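PDB 4ZM4: aminotransferase from Streptomyces pactum, which is a class-III member of the pyridoxal-phosphate-dependent aminotransferase superfamily, a fold-type I protein assembled here as a dimer. Local coordinates for residues A37-L42 with Q407-Y412; V117-N121 with H307-G313. The protein carries 1 engineered substitution. All coordinates share one frame; numbering follows the deposited sequence.

Contact 1: A37-L42 with Q407-Y412; sequences AVPLPL and QKEGVY
Gln407 and Tyr412 reach across to two backbone carbonyls of the irregular segment 37-42, those of Leu40 and Ala37. The amide nitrogen NE2 of Gln407 gives a hydrogen bond of 2.7 Å to Leu40 O, bent to 156° at the hydrogen. Leu40 O lies close to the amide plane of Gln407, yet the donor stands above the plane of the carbonyl. A second bond from the same NE2 runs to a water at 2.9 Å, and this water donates to Pro41 O, so that one amide group serves two successive carbonyls. At Ala37, the hydroxyl OH of Tyr412 donates to the carbonyl O at 2.6 Å; the acceptor sits at the ring edge, and OE1 of Gln407 is at the ring edge too. Apolar groups close in around the Gln407 amide. CD2 of Leu40 lies 3.7 Å from NE2 of Gln407 and also packs across CG of Lys408, while CB of Leu42 approaches the same amide nitrogen. The extended chain of Gln407, with CG anti to the backbone N (chi1 -171°), carries the amide out from helix 396-408 to the loop. That helix ends in a Schellman motif, in which Gly410 takes positive phi and its N bonds to Gln407 O at 3.0 Å, and the chain turns at once into the short strand 411-412. Backbone bonds to Ile61 and Leu63 hold Tyr412 beside strand 59-62 in a small mixed sheet. Farther out, Leu95 of the second subunit packs on both Val38 and Tyr412, and Glu409 forms a salt bridge with Arg441 of helix 429-444.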
loop_
_atom_site.group_PDB
_atom_site.type_symbol
_atom_site.label_atom_id
_atom_site.label_comp_id
_atom_site.label_asym_id
_atom_site.label_seq_id
_atom_site.Cartn_x
_atom_site.Cartn_y
_atom_site.Cartn_z
ATOM N N ALA B 37 -19.656 -6.433 3.401
ATOM C CA ALA B 37 -20.304 -5.637 2.367
ATOM C C ALA B 37 -21.128 -6.467 1.376
ATOM O O ALA B 37 -21.710 -5.936 0.425
ATOM C CB ALA B 37 -19.249 -4.846 1.614
ATOM N N VAL B 38 -21.203 -7.764 1.607
ATOM C CA VAL B 38 -21.916 -8.670 0.708
ATOM C C VAL B 38 -22.657 -9.728 1.546
ATOM O O VAL B 38 -22.399 -10.925 1.421
ATOM C CB VAL B 38 -20.982 -9.343 -0.306
ATOM C CG1 VAL B 38 -21.761 -9.923 -1.478
ATOM C CG2 VAL B 38 -19.941 -8.370 -0.807
ATOM N N PRO B 39 -23.571 -9.277 2.420
ATOM C CA PRO B 39 -24.306 -10.236 3.257
ATOM C C PRO B 39 -25.184 -11.208 2.453
ATOM O O PRO B 39 -25.482 -12.296 2.942
ATOM C CB PRO B 39 -25.156 -9.337 4.157
ATOM C CG PRO B 39 -25.286 -8.051 3.394
ATOM C CD PRO B 39 -24.013 -7.888 2.635
ATOM N N LEU B 40 -25.626 -10.794 1.265
ATOM C CA LEU B 40 -26.137 -11.725 0.276
ATOM C C LEU B 40 -24.969 -11.981 -0.662
ATOM O O LEU B 40 -24.554 -11.103 -1.414
ATOM C CB LEU B 40 -27.330 -11.152 -0.493
ATOM C CG LEU B 40 -27.941 -12.147 -1.505
ATOM C CD1 LEU B 40 -28.705 -13.257 -0.779
ATOM C CD2 LEU B 40 -28.846 -11.452 -2.529
ATOM N N PRO B 41 -24.404 -13.173 -0.609
ATOM C CA PRO B 41 -23.134 -13.397 -1.306
ATOM C C PRO B 41 -23.144 -13.030 -2.770
ATOM O O PRO B 41 -24.127 -13.297 -3.474
ATOM C CB PRO B 41 -22.898 -14.895 -1.136
ATOM C CG PRO B 41 -23.587 -15.227 0.144
ATOM C CD PRO B 41 -24.773 -14.306 0.251
ATOM N N LEU B 42 -22.023 -12.449 -3.220
ATOM C CA LEU B 42 -21.777 -12.095 -4.604
ATOM C C LEU B 42 -20.297 -12.248 -4.834
ATOM O O LEU B 42 -19.510 -11.572 -4.177
ATOM C CB LEU B 42 -22.193 -10.645 -4.852
ATOM C CG LEU B 42 -22.312 -10.165 -6.306
ATOM C CD1 LEU B 42 -22.698 -8.698 -6.300
ATOM C CD2 LEU B 42 -21.039 -10.345 -7.125
ATOM N N GLN B 407 -30.049 -6.004 -4.810
ATOM C CA GLN B 407 -29.022 -6.892 -5.348
ATOM C C GLN B 407 -29.645 -8.020 -6.145
ATOM O O GLN B 407 -29.176 -8.327 -7.242
ATOM C CB GLN B 407 -28.144 -7.453 -4.247
ATOM C CG GLN B 407 -26.919 -8.213 -4.746
ATOM C CD GLN B 407 -25.972 -8.627 -3.625
ATOM O OE1 GLN B 407 -25.544 -7.796 -2.807
ATOM N NE2 GLN B 407 -25.632 -9.916 -3.576
ATOM N N LYS B 408 -30.722 -8.606 -5.617
ATOM C CA LYS B 408 -31.488 -9.595 -6.353
ATOM C C LYS B 408 -32.099 -9.052 -7.615
ATOM O O LYS B 408 -32.198 -9.781 -8.603
ATOM C CB LYS B 408 -32.616 -10.171 -5.512
ATOM C CG LYS B 408 -32.145 -11.089 -4.424
ATOM C CD LYS B 408 -33.326 -11.413 -3.543
ATOM C CE LYS B 408 -33.015 -12.563 -2.610
ATOM N NZ LYS B 408 -34.290 -13.285 -2.363
ATOM N N GLU B 409 -32.556 -7.802 -7.593
ATOM C CA GLU B 409 -33.048 -7.156 -8.814
ATOM C C GLU B 409 -31.930 -6.770 -9.790
ATOM O O GLU B 409 -32.205 -6.250 -10.858
ATOM C CB GLU B 409 -33.882 -5.917 -8.471
ATOM C CG GLU B 409 -35.144 -6.191 -7.666
ATOM C CD GLU B 409 -36.140 -7.092 -8.384
ATOM O OE1 GLU B 409 -36.136 -7.161 -9.625
ATOM O OE2 GLU B 409 -36.987 -7.693 -7.693
ATOM N N GLY B 410 -30.669 -6.992 -9.423
ATOM C CA GLY B 410 -29.534 -6.715 -10.309
ATOM C C GLY B 410 -28.903 -5.353 -10.156
ATOM O O GLY B 410 -28.335 -4.818 -11.103
ATOM N N VAL B 411 -28.990 -4.778 -8.956
ATOM C CA VAL B 411 -28.341 -3.493 -8.640
ATOM C C VAL B 411 -27.596 -3.660 -7.310
ATOM O O VAL B 411 -28.210 -4.006 -6.304
ATOM C CB VAL B 411 -29.378 -2.361 -8.534
ATOM C CG1 VAL B 411 -28.743 -1.046 -8.054
ATOM C CG2 VAL B 411 -30.068 -2.154 -9.874
ATOM N N TYR B 412 -26.284 -3.405 -7.311
ATOM C CA TYR B 412 -25.501 -3.465 -6.097
ATOM C C TYR B 412 -25.132 -2.082 -5.585
ATOM O O TYR B 412 -24.479 -1.314 -6.287
ATOM C CB TYR B 412 -24.220 -4.280 -6.289
ATOM C CG TYR B 412 -23.368 -4.327 -5.048
ATOM C CD1 TYR B 412 -23.705 -5.137 -3.986
ATOM C CD2 TYR B 412 -22.241 -3.515 -4.910
ATOM C CE1 TYR B 412 -22.951 -5.175 -2.817
ATOM C CE2 TYR B 412 -21.476 -3.537 -3.739
ATOM C CZ TYR B 412 -21.839 -4.374 -2.699
ATOM O OH TYR B 412 -21.084 -4.419 -1.548
HETATM O O HOH W 1 -25.825 -12.151 -5.488
#

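Contact 2: V117-N121 with H307-G313. With PLP (pyridoxal-5'-phosphate), chain G.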
loop_
_atom_site.group_PDB
_atom_site.type_symbol
_atom_site.label_atom_id
_atom_site.label_comp_id
_atom_site.label_asym_id
_atom_site.label_seq_id
_atom_site.Cartn_x
_atom_site.Cartn_y
_atom_site.Cartn_z
ATOM N N VAL B 117 5.235 16.159 -5.286
ATOM C CA VAL B 117 4.576 15.037 -4.626
ATOM C C VAL B 117 5.573 13.957 -4.270
ATOM O O VAL B 117 6.718 13.973 -4.737
ATOM C CB VAL B 117 3.477 14.395 -5.524
ATOM C CG1 VAL B 117 2.372 15.360 -5.813
ATOM C CG2 VAL B 117 4.060 13.891 -6.849
ATOM N N ARG B 118 5.123 13.027 -3.427
ATOM C CA ARG B 118 5.716 11.704 -3.344
ATOM C C ARG B 118 4.598 10.686 -3.474
ATOM O O ARG B 118 3.458 10.957 -3.121
ATOM C CB ARG B 118 6.483 11.516 -2.065
ATOM C CG ARG B 118 7.824 12.232 -2.073
ATOM C CD ARG B 118 8.844 11.509 -1.221
ATOM N NE ARG B 118 10.063 12.269 -1.018
ATOM C CZ ARG B 118 11.125 11.804 -0.365
ATOM N NH1 ARG B 118 11.124 10.569 0.154
ATOM N NH2 ARG B 118 12.209 12.563 -0.242
ATOM N N PHE B 119 4.924 9.556 -4.083
ATOM C CA PHE B 119 3.957 8.501 -4.326
ATOM C C PHE B 119 4.037 7.415 -3.266
ATOM O O PHE B 119 5.065 7.237 -2.607
ATOM C CB PHE B 119 4.171 7.872 -5.695
ATOM C CG PHE B 119 3.845 8.809 -6.830
ATOM C CD1 PHE B 119 2.518 9.006 -7.210
ATOM C CD2 PHE B 119 4.843 9.505 -7.467
ATOM C CE1 PHE B 119 2.209 9.876 -8.215
ATOM C CE2 PHE B 119 4.529 10.377 -8.468
ATOM C CZ PHE B 119 3.215 10.576 -8.841
ATOM N N ALA B 120 2.916 6.695 -3.148
ATOM C CA ALA B 120 2.758 5.592 -2.226
ATOM C C ALA B 120 1.872 4.572 -2.915
ATOM O O ALA B 120 1.331 4.844 -3.984
ATOM C CB ALA B 120 2.114 6.073 -0.915
ATOM N N ASN B 121 1.634 3.449 -2.238
ATOM C CA ASN B 121 0.764 2.402 -2.781
ATOM C C ASN B 121 -0.692 2.577 -2.389
ATOM O O ASN B 121 -1.563 1.985 -3.012
ATOM C CB ASN B 121 1.245 1.035 -2.305
ATOM C CG ASN B 121 2.682 0.800 -2.647
ATOM O OD1 ASN B 121 3.041 0.704 -3.828
ATOM N ND2 ASN B 121 3.543 0.716 -1.622
ATOM N N HIS B 307 9.817 9.066 3.735
ATOM C CA HIS B 307 8.784 8.248 3.168
ATOM C C HIS B 307 9.480 7.075 2.517
ATOM O O HIS B 307 10.670 7.168 2.159
ATOM C CB HIS B 307 7.937 9.041 2.152
ATOM C CG HIS B 307 6.842 8.220 1.545
ATOM N ND1 HIS B 307 5.936 7.519 2.310
ATOM C CD2 HIS B 307 6.537 7.954 0.254
ATOM C CE1 HIS B 307 5.094 6.897 1.517
ATOM N NE2 HIS B 307 5.450 7.122 0.267
ATOM N N ALA B 308 8.762 5.977 2.334
ATOM C CA ALA B 308 9.416 4.783 1.797
ATOM C C ALA B 308 8.427 3.843 1.127
ATOM O O ALA B 308 7.246 4.167 1.020
ATOM C CB ALA B 308 10.183 4.069 2.920
ATOM N N GLY B 309 8.927 2.665 0.735
ATOM C CA GLY B 309 8.101 1.625 0.154
ATOM C C GLY B 309 8.696 1.245 -1.184
ATOM O O GLY B 309 8.768 2.059 -2.098
ATOM N N VAL B 310 9.134 0.005 -1.281
ATOM C CA VAL B 310 9.866 -0.446 -2.440
ATOM C C VAL B 310 9.055 -0.225 -3.728
ATOM O O VAL B 310 9.639 0.056 -4.771
ATOM C CB VAL B 310 10.287 -1.948 -2.269
ATOM C CG1 VAL B 310 9.164 -2.883 -2.682
ATOM C CG2 VAL B 310 11.518 -2.260 -3.079
ATOM N N TYR B 311 7.726 -0.361 -3.649
ATOM C CA TYR B 311 6.833 -0.214 -4.822
ATOM C C TYR B 311 6.387 1.220 -5.079
ATOM O O TYR B 311 5.637 1.484 -6.020
ATOM C CB TYR B 311 5.552 -1.056 -4.633
ATOM C CG TYR B 311 5.732 -2.533 -4.461
ATOM C CD1 TYR B 311 6.304 -3.311 -5.475
ATOM C CD2 TYR B 311 5.306 -3.172 -3.315
ATOM C CE1 TYR B 311 6.494 -4.673 -5.324
ATOM C CE2 TYR B 311 5.473 -4.535 -3.161
ATOM C CZ TYR B 311 6.049 -5.279 -4.165
ATOM O OH TYR B 311 6.206 -6.640 -4.001
ATOM N N ALA B 312 6.760 2.127 -4.204
ATOM C CA ALA B 312 6.228 3.451 -4.293
ATOM C C ALA B 312 6.689 4.047 -5.615
ATOM O O ALA B 312 7.863 4.030 -5.914
ATOM C CB ALA B 312 6.653 4.297 -3.103
ATOM N N GLY B 313 5.744 4.597 -6.376
ATOM C CA GLY B 313 6.083 5.278 -7.610
ATOM C C GLY B 313 6.609 4.321 -8.682
ATOM O O GLY B 313 7.413 4.710 -9.481
HETATM N N1 PLP G . 10.177 -6.487 4.856
HETATM C C2 PLP G . 11.406 -6.644 4.348
HETATM C C2A PLP G . 12.162 -7.841 4.797
HETATM C C3 PLP G . 11.962 -5.690 3.353
HETATM O O3 PLP G . 13.212 -5.874 2.836
HETATM C C4 PLP G . 11.119 -4.528 2.931
HETATM C C4A PLP G . 11.705 -3.488 2.032
HETATM O O4A PLP G . 12.961 -3.430 1.873
HETATM C C5 PLP G . 9.768 -4.485 3.588
HETATM C C6 PLP G . 9.400 -5.455 4.522
HETATM C C5A PLP G . 8.734 -3.428 3.335
HETATM O O4P PLP G . 7.890 -3.740 2.196
HETATM P P PLP G . 7.495 -2.444 1.286
HETATM O O1P PLP G . 6.709 -1.578 2.301
HETATM O O2P PLP G . 6.668 -2.983 0.142
HETATM O O3P PLP G . 8.777 -1.735 0.914
HETATM O O HOH W 2 2.932 3.998 -5.922
HETATM O O HOH W 3 6.121 -0.673 -1.181
#
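His307 and Ala312 close on the end of strand 116-120, an outermost strand of the seven-stranded mixed sheet of this fold-type I aminotransferase. This side is tightly packed. NE2 of His307 donates to Phe119 O at 2.9 Å; the acceptor lies in the imidazole plane, but the bond is bent to 133° and reaches the carbonyl from above its plane. CB of Ala312 presses on the same oxygen at 3.4 Å, and CB of Ala120 meets the ring edge of His307. A chi1 of -180° swings the imidazole away from the backbone N and out to the strand, and a hydrogen bond between ND1 and Ser129 OG further fixes its rotation. Arg118 passes alongside His307 in the opposite sense, its guanidinium bonded to Ala26 and Ser32 of the second subunit.

Toward Asn121 and Gly313 the polar links run through water, although Asn121 OD1 still comes within 3.2 Å of Tyr311 CB. One water links Ala120 O to Gly313 N; another accepts from Asn121 ND2 and Tyr311 N and donates to O2P of pyridoxal-5'-phosphate. The type I turn from Gly309 to Ala312 faces the phosphate, whose other partners include Gly123 and Thr124 of the second subunit. Tyr311 OH also crosses the interface, to Ser278 of that subunit. CG1 of Val310 lies over the centre of the Tyr311 ring, while Val310 N makes a nearly straight bond, 174° at the hydrogen, to O3P of pyridoxal-5'-phosphate at 2.8 Å.

In the fold
From the N terminus the chain runs through helix 14-22 into segment 37-42, the first half of contact 1, and then builds the small sheet begun by strands 44-48, 51-54 and 59-62. Strand 116-120 opens contact 2, whose loop closes at 307-313 after the chain has laid down the other strands of the seven-stranded sheet. Only at the end of helix 396-408 does 407-412 close contact 1, so the second loop lies wholly within the first. Contact 1 joins an N-terminal loop to the C-terminal part, contact 2 the large sheet's margin to a phosphate-binding turn. Their centres are 35 Å apart, and both touch the second subunit.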